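Local coordinates for putative gdp-fucose protein o-fucosyltransferase 1 (Caenorhabditis elegans, PDB 3ZY2) that is a protein of the GDP-fucose protein O-fucosyltransferase family, of the GT-B clan, and holds guanosine-5'-diphosphate in a pocket, at residues K211-W224 with M322-F336. Numbering follows the deposited sequence.
With GDP (guanosine-5'-diphosphate), chain C.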
loop_
_atom_site.group_PDB
_atom_site.type_symbol
_atom_site.label_atom_id
_atom_site.label_comp_id
_atom_site.label_asym_id
_atom_site.label_seq_id
_atom_site.Cartn_x
_atom_site.Cartn_y
_atom_site.Cartn_z
ATOM N N LYS A 211 -14.340 35.786 -28.778
ATOM C CA LYS A 211 -13.924 36.173 -27.425
ATOM C C LYS A 211 -14.711 37.378 -26.915
ATOM O O LYS A 211 -15.165 38.215 -27.693
ATOM C CB LYS A 211 -12.433 36.467 -27.419
ATOM C CG LYS A 211 -11.587 35.151 -27.541
ATOM C CD LYS A 211 -10.090 35.404 -27.739
ATOM C CE LYS A 211 -9.399 35.930 -26.464
ATOM N NZ LYS A 211 -9.471 34.953 -25.337
ATOM N N PRO A 212 -14.890 37.455 -25.585
ATOM C CA PRO A 212 -14.393 36.496 -24.579
ATOM C C PRO A 212 -15.254 35.243 -24.540
ATOM O O PRO A 212 -16.452 35.300 -24.840
ATOM C CB PRO A 212 -14.532 37.268 -23.264
ATOM C CG PRO A 212 -15.572 38.315 -23.504
ATOM C CD PRO A 212 -15.627 38.599 -24.992
ATOM N N PHE A 213 -14.637 34.103 -24.248
ATOM C CA PHE A 213 -15.401 32.839 -24.202
ATOM C C PHE A 213 -15.342 32.181 -22.848
ATOM O O PHE A 213 -14.340 32.297 -22.114
ATOM C CB PHE A 213 -15.044 31.842 -25.348
ATOM C CG PHE A 213 -13.732 31.093 -25.183
ATOM C CD1 PHE A 213 -12.537 31.645 -25.642
ATOM C CD2 PHE A 213 -13.716 29.791 -24.676
ATOM C CE1 PHE A 213 -11.335 30.924 -25.549
ATOM C CE2 PHE A 213 -12.510 29.057 -24.570
ATOM C CZ PHE A 213 -11.318 29.622 -25.011
ATOM N N VAL A 214 -16.453 31.538 -22.508
ATOM C CA VAL A 214 -16.552 30.712 -21.304
ATOM C C VAL A 214 -16.285 29.280 -21.725
ATOM O O VAL A 214 -16.902 28.805 -22.666
ATOM C CB VAL A 214 -17.974 30.756 -20.670
ATOM C CG1 VAL A 214 -18.034 29.902 -19.403
ATOM C CG2 VAL A 214 -18.373 32.177 -20.278
ATOM N N ALA A 215 -15.356 28.605 -21.053
ATOM C CA ALA A 215 -15.150 27.153 -21.241
ATOM C C ALA A 215 -15.687 26.423 -20.040
ATOM O O ALA A 215 -15.446 26.862 -18.895
ATOM C CB ALA A 215 -13.651 26.834 -21.419
ATOM N N VAL A 216 -16.379 25.319 -20.293
ATOM C CA VAL A 216 -16.977 24.520 -19.202
ATOM C C VAL A 216 -16.569 23.064 -19.338
ATOM O O VAL A 216 -16.462 22.551 -20.447
ATOM C CB VAL A 216 -18.529 24.643 -19.135
ATOM C CG1 VAL A 216 -18.937 26.100 -19.050
ATOM C CG2 VAL A 216 -19.181 23.948 -20.327
ATOM N N HIS A 217 -16.346 22.431 -18.194
ATOM C CA HIS A 217 -16.107 20.995 -18.115
ATOM C C HIS A 217 -17.327 20.289 -17.556
ATOM O O HIS A 217 -17.736 20.552 -16.429
ATOM C CB HIS A 217 -14.885 20.689 -17.236
ATOM C CG HIS A 217 -14.570 19.229 -17.167
ATOM N ND1 HIS A 217 -14.174 18.590 -16.008
ATOM C CD2 HIS A 217 -14.620 18.271 -18.133
ATOM C CE1 HIS A 217 -13.987 17.305 -16.268
ATOM N NE2 HIS A 217 -14.256 17.083 -17.548
ATOM N N LEU A 218 -17.941 19.438 -18.386
ATOM C CA LEU A 218 -19.118 18.671 -17.991
ATOM C C LEU A 218 -18.701 17.222 -17.804
ATOM O O LEU A 218 -18.542 16.476 -18.769
ATOM C CB LEU A 218 -20.230 18.790 -19.044
ATOM C CG LEU A 218 -20.656 20.225 -19.401
ATOM C CD1 LEU A 218 -21.845 20.211 -20.380
ATOM C CD2 LEU A 218 -20.993 21.094 -18.143
ATOM N N ARG A 219 -18.490 16.847 -16.547
ATOM C CA ARG A 219 -18.133 15.483 -16.196
ATOM C C ARG A 219 -19.454 14.792 -15.880
ATOM O O ARG A 219 -20.113 15.105 -14.877
ATOM C CB ARG A 219 -17.209 15.506 -14.964
ATOM C CG ARG A 219 -16.641 14.138 -14.579
ATOM C CD ARG A 219 -15.567 13.622 -15.516
ATOM N NE ARG A 219 -14.824 12.555 -14.844
ATOM C CZ ARG A 219 -15.142 11.270 -14.885
ATOM N NH1 ARG A 219 -16.178 10.857 -15.603
ATOM N NH2 ARG A 219 -14.413 10.383 -14.231
ATOM N N ASN A 220 -19.869 13.878 -16.749
ATOM C CA ASN A 220 -21.216 13.325 -16.622
ATOM C C ASN A 220 -21.453 11.898 -17.106
ATOM O O ASN A 220 -22.606 11.515 -17.289
ATOM C CB ASN A 220 -22.277 14.271 -17.229
ATOM C CG ASN A 220 -21.993 14.638 -18.674
ATOM O OD1 ASN A 220 -21.379 13.882 -19.430
ATOM N ND2 ASN A 220 -22.442 15.823 -19.060
ATOM N N ASP A 221 -20.396 11.103 -17.273
ATOM C CA ASP A 221 -20.618 9.684 -17.613
ATOM C C ASP A 221 -21.277 8.916 -16.459
ATOM O O ASP A 221 -21.359 9.421 -15.340
ATOM C CB ASP A 221 -19.350 9.008 -18.154
ATOM C CG ASP A 221 -18.324 8.681 -17.076
ATOM O OD1 ASP A 221 -18.590 8.827 -15.860
ATOM O OD2 ASP A 221 -17.221 8.250 -17.462
ATOM N N ALA A 222 -21.784 7.713 -16.748
ATOM C CA ALA A 222 -22.599 6.965 -15.783
ATOM C C ALA A 222 -21.877 6.644 -14.473
ATOM O O ALA A 222 -22.477 6.742 -13.399
ATOM C CB ALA A 222 -23.142 5.691 -16.422
ATOM N N ASP A 223 -20.600 6.275 -14.578
ATOM C CA ASP A 223 -19.750 5.964 -13.417
ATOM C C ASP A 223 -19.571 7.171 -12.500
ATOM O O ASP A 223 -19.413 7.023 -11.288
ATOM C CB ASP A 223 -18.356 5.501 -13.865
ATOM C CG ASP A 223 -18.337 4.069 -14.401
ATOM O OD1 ASP A 223 -19.411 3.422 -14.527
ATOM O OD2 ASP A 223 -17.217 3.589 -14.702
ATOM N N TRP A 224 -19.568 8.364 -13.088
ATOM C CA TRP A 224 -19.399 9.590 -12.310
ATOM C C TRP A 224 -20.603 9.862 -11.428
ATOM O O TRP A 224 -20.469 10.204 -10.257
ATOM C CB TRP A 224 -19.188 10.785 -13.238
ATOM C CG TRP A 224 -18.907 12.068 -12.503
ATOM C CD1 TRP A 224 -19.782 13.082 -12.272
ATOM C CD2 TRP A 224 -17.685 12.432 -11.865
ATOM N NE1 TRP A 224 -19.170 14.082 -11.558
ATOM C CE2 TRP A 224 -17.877 13.714 -11.300
ATOM C CE3 TRP A 224 -16.436 11.819 -11.745
ATOM C CZ2 TRP A 224 -16.865 14.389 -10.617
ATOM C CZ3 TRP A 224 -15.426 12.487 -11.070
ATOM C CH2 TRP A 224 -15.646 13.753 -10.514
ATOM N N MET A 322 -9.397 24.987 -22.467
ATOM C CA MET A 322 -9.966 25.495 -21.218
ATOM C C MET A 322 -8.952 26.347 -20.474
ATOM O O MET A 322 -9.336 27.309 -19.802
ATOM C CB MET A 322 -10.486 24.331 -20.354
ATOM C CG MET A 322 -11.668 23.573 -21.005
ATOM S SD MET A 322 -12.517 22.384 -19.925
ATOM C CE MET A 322 -11.328 21.061 -20.108
ATOM N N GLY A 323 -7.663 26.010 -20.571
ATOM C CA GLY A 323 -6.623 26.820 -19.901
ATOM C C GLY A 323 -6.503 28.202 -20.529
ATOM O O GLY A 323 -6.072 29.165 -19.852
ATOM N N ARG A 324 -6.907 28.322 -21.800
ATOM C CA ARG A 324 -6.824 29.592 -22.556
ATOM C C ARG A 324 -8.086 30.442 -22.496
ATOM O O ARG A 324 -8.084 31.586 -22.980
ATOM C CB ARG A 324 -6.501 29.305 -24.027
ATOM C CG ARG A 324 -5.108 28.700 -24.180
ATOM C CD ARG A 324 -4.783 28.340 -25.639
ATOM N NE ARG A 324 -4.437 29.535 -26.382
ATOM C CZ ARG A 324 -3.210 30.058 -26.475
ATOM N NH1 ARG A 324 -2.159 29.489 -25.887
ATOM N NH2 ARG A 324 -3.037 31.176 -27.168
ATOM N N ALA A 325 -9.141 29.915 -21.877
ATOM C CA ALA A 325 -10.456 30.568 -21.860
ATOM C C ALA A 325 -10.441 31.883 -21.105
ATOM O O ALA A 325 -9.626 32.072 -20.220
ATOM C CB ALA A 325 -11.504 29.634 -21.241
ATOM N N ASP A 326 -11.370 32.774 -21.437
ATOM C CA ASP A 326 -11.514 33.995 -20.643
ATOM C C ASP A 326 -12.055 33.680 -19.267
ATOM O O ASP A 326 -11.641 34.317 -18.299
ATOM C CB ASP A 326 -12.361 35.005 -21.404
ATOM C CG ASP A 326 -11.723 35.390 -22.737
ATOM O OD1 ASP A 326 -11.884 34.631 -23.736
ATOM O OD2 ASP A 326 -11.018 36.441 -22.791
ATOM N N LEU A 327 -12.946 32.704 -19.167
ATOM C CA LEU A 327 -13.457 32.201 -17.881
ATOM C C LEU A 327 -13.646 30.695 -18.009
ATOM O O LEU A 327 -14.166 30.233 -19.018
ATOM C CB LEU A 327 -14.797 32.842 -17.511
ATOM C CG LEU A 327 -15.431 32.296 -16.217
ATOM C CD1 LEU A 327 -14.576 32.678 -14.996
ATOM C CD2 LEU A 327 -16.857 32.791 -16.047
ATOM N N PHE A 328 -13.189 29.943 -17.012
ATOM C CA PHE A 328 -13.361 28.497 -16.932
ATOM C C PHE A 328 -14.352 28.198 -15.817
ATOM O O PHE A 328 -14.210 28.733 -14.722
ATOM C CB PHE A 328 -12.030 27.835 -16.599
ATOM C CG PHE A 328 -12.140 26.365 -16.205
ATOM C CD1 PHE A 328 -12.735 25.424 -17.050
ATOM C CD2 PHE A 328 -11.613 25.930 -14.998
ATOM C CE1 PHE A 328 -12.794 24.089 -16.663
ATOM C CE2 PHE A 328 -11.690 24.581 -14.623
ATOM C CZ PHE A 328 -12.269 23.657 -15.469
ATOM N N VAL A 329 -15.364 27.382 -16.125
ATOM C CA VAL A 329 -16.255 26.816 -15.077
ATOM C C VAL A 329 -16.043 25.312 -15.061
ATOM O O VAL A 329 -16.352 24.623 -16.042
ATOM C CB VAL A 329 -17.756 27.144 -15.287
ATOM C CG1 VAL A 329 -18.568 26.744 -14.030
ATOM C CG2 VAL A 329 -17.957 28.624 -15.580
ATOM N N GLY A 330 -15.492 24.804 -13.960
ATOM C CA GLY A 330 -15.187 23.381 -13.867
ATOM C C GLY A 330 -16.046 22.603 -12.907
ATOM O O GLY A 330 -16.995 23.154 -12.322
ATOM N N ASN A 331 -15.673 21.336 -12.762
ATOM C CA ASN A 331 -16.261 20.445 -11.779
ATOM C C ASN A 331 -15.267 20.310 -10.645
ATOM O O ASN A 331 -14.145 19.842 -10.841
ATOM C CB ASN A 331 -16.534 19.092 -12.417
ATOM C CG ASN A 331 -17.238 18.173 -11.480
ATOM O OD1 ASN A 331 -16.693 17.832 -10.431
ATOM N ND2 ASN A 331 -18.473 17.802 -11.809
ATOM N N CYS A 332 -15.684 20.735 -9.461
ATOM C CA CYS A 332 -14.778 20.788 -8.330
ATOM C C CYS A 332 -14.218 19.431 -7.912
ATOM O O CYS A 332 -13.114 19.358 -7.364
ATOM C CB CYS A 332 -15.501 21.410 -7.163
ATOM S SG CYS A 332 -14.458 21.447 -5.711
ATOM N N VAL A 333 -14.972 18.365 -8.139
ATOM C CA VAL A 333 -14.519 17.034 -7.708
ATOM C C VAL A 333 -13.539 16.415 -8.713
ATOM O O VAL A 333 -12.712 15.576 -8.385
ATOM C CB VAL A 333 -15.740 16.089 -7.420
ATOM C CG1 VAL A 333 -15.282 14.698 -7.008
ATOM C CG2 VAL A 333 -16.615 16.709 -6.370
ATOM N N SER A 334 -13.604 16.855 -9.955
ATOM C CA SER A 334 -12.826 16.200 -10.990
ATOM C C SER A 334 -11.354 16.616 -10.987
ATOM O O SER A 334 -11.020 17.822 -11.076
ATOM C CB SER A 334 -13.439 16.509 -12.342
ATOM O OG SER A 334 -12.603 16.056 -13.381
ATOM N N THR A 335 -10.470 15.627 -10.968
ATOM C CA THR A 335 -9.038 15.921 -11.100
ATOM C C THR A 335 -8.665 16.394 -12.511
ATOM O O THR A 335 -7.599 16.981 -12.713
ATOM C CB THR A 335 -8.119 14.742 -10.717
ATOM O OG1 THR A 335 -8.348 13.647 -11.620
ATOM C CG2 THR A 335 -8.389 14.314 -9.283
ATOM N N PHE A 336 -9.540 16.123 -13.480
ATOM C CA PHE A 336 -9.372 16.615 -14.840
ATOM C C PHE A 336 -9.603 18.144 -14.862
ATOM O O PHE A 336 -8.780 18.911 -15.374
ATOM C CB PHE A 336 -10.324 15.824 -15.745
ATOM C CG PHE A 336 -10.117 16.030 -17.216
ATOM C CD1 PHE A 336 -9.219 15.220 -17.924
ATOM C CD2 PHE A 336 -10.890 16.954 -17.920
ATOM C CE1 PHE A 336 -9.049 15.391 -19.308
ATOM C CE2 PHE A 336 -10.744 17.108 -19.319
ATOM C CZ PHE A 336 -9.836 16.331 -20.001
HETATM P PB GDP C . -11.601 12.467 -12.835
HETATM O O1B GDP C . -12.385 13.424 -13.654
HETATM O O2B GDP C . -10.696 12.744 -11.592
HETATM O O3B GDP C . -11.826 10.879 -13.209
HETATM O O3A GDP C . -10.440 12.667 -14.088
HETATM P PA GDP C . -9.325 11.481 -14.636
HETATM O O1A GDP C . -8.825 12.643 -15.836
HETATM O O2A GDP C . -8.480 10.851 -13.827
HETATM O "O5'" GDP C . -10.711 10.461 -15.142
HETATM C "C5'" GDP C . -11.074 11.263 -16.087
HETATM C "C4'" GDP C . -11.357 10.925 -17.358
HETATM O "O4'" GDP C . -12.457 10.702 -18.144
HETATM C "C3'" GDP C . -10.467 11.729 -18.057
HETATM O "O3'" GDP C . -8.813 11.407 -18.479
HETATM C "C2'" GDP C . -10.831 11.532 -20.212
HETATM O "O2'" GDP C . -10.247 10.335 -20.476
HETATM C "C1'" GDP C . -12.273 11.448 -19.742
HETATM N N9 GDP C . -12.680 12.662 -19.635
HETATM C C8 GDP C . -13.215 13.524 -18.117
HETATM N N7 GDP C . -13.414 14.547 -18.886
HETATM C C5 GDP C . -13.261 14.742 -20.136
HETATM C C6 GDP C . -13.375 15.814 -21.500
HETATM O O6 GDP C . -13.760 16.812 -21.101
HETATM N N1 GDP C . -13.044 15.234 -22.344
HETATM C C2 GDP C . -12.622 14.150 -22.784
HETATM N N2 GDP C . -12.360 13.803 -23.681
HETATM N N3 GDP C . -12.358 12.865 -21.910
HETATM C C4 GDP C . -12.727 13.312 -20.588
HETATM O O HOH W 1 -8.069 32.506 -25.756
HETATM O O HOH W 2 -19.207 18.960 -14.511
#
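H217 and F336 meet beside bound GDP, where two neighbouring parallel strands, 213-218 and 327-330, of a Rossmann-like GT-B sheet run out at their C-terminal ends. CD2 of F336 lies over one face of the imidazole, 3.4 Å from H217 NE2, in an oblique aromatic pair with ring planes 40° apart, and F336 covers the base with one face. H217 CG stands anti to the backbone N (chi1 -178°), which swings the ring toward S334 and F336, and NE2 donates to GDP N7 at 3.0 Å while ND1 pairs with S337 OG, fixing the ring's rotation. The diphosphate is gripped from both segments: R219 NE and NH2 donate to O1B and O3B, S334 OG also reaches O1B, and T335 N donates to O2B. Behind this shell, the W224 ring covers one face of the R219 guanidinium, CE3 3.3 Å above its plane, and D221 and D288 form salt bridges to NH1.

The strand axes approach to 4.7 Å and diverge by 17°, with alternating bonds in parallel register, A215 N to L327 O and V329 N to A215 O. On the sheet face that carries A215 and F328, A215 CB touches A325 CB at 3.5 Å, and A325 CA sits over the F213 ring in a CH-pi contact. At the far end, D326 OD1 accepts twice: F213 N donates at 2.8 Å from above the carboxylate plane, and K211 NZ, in a salt bridge at 2.9 Å, comes from the opposite face.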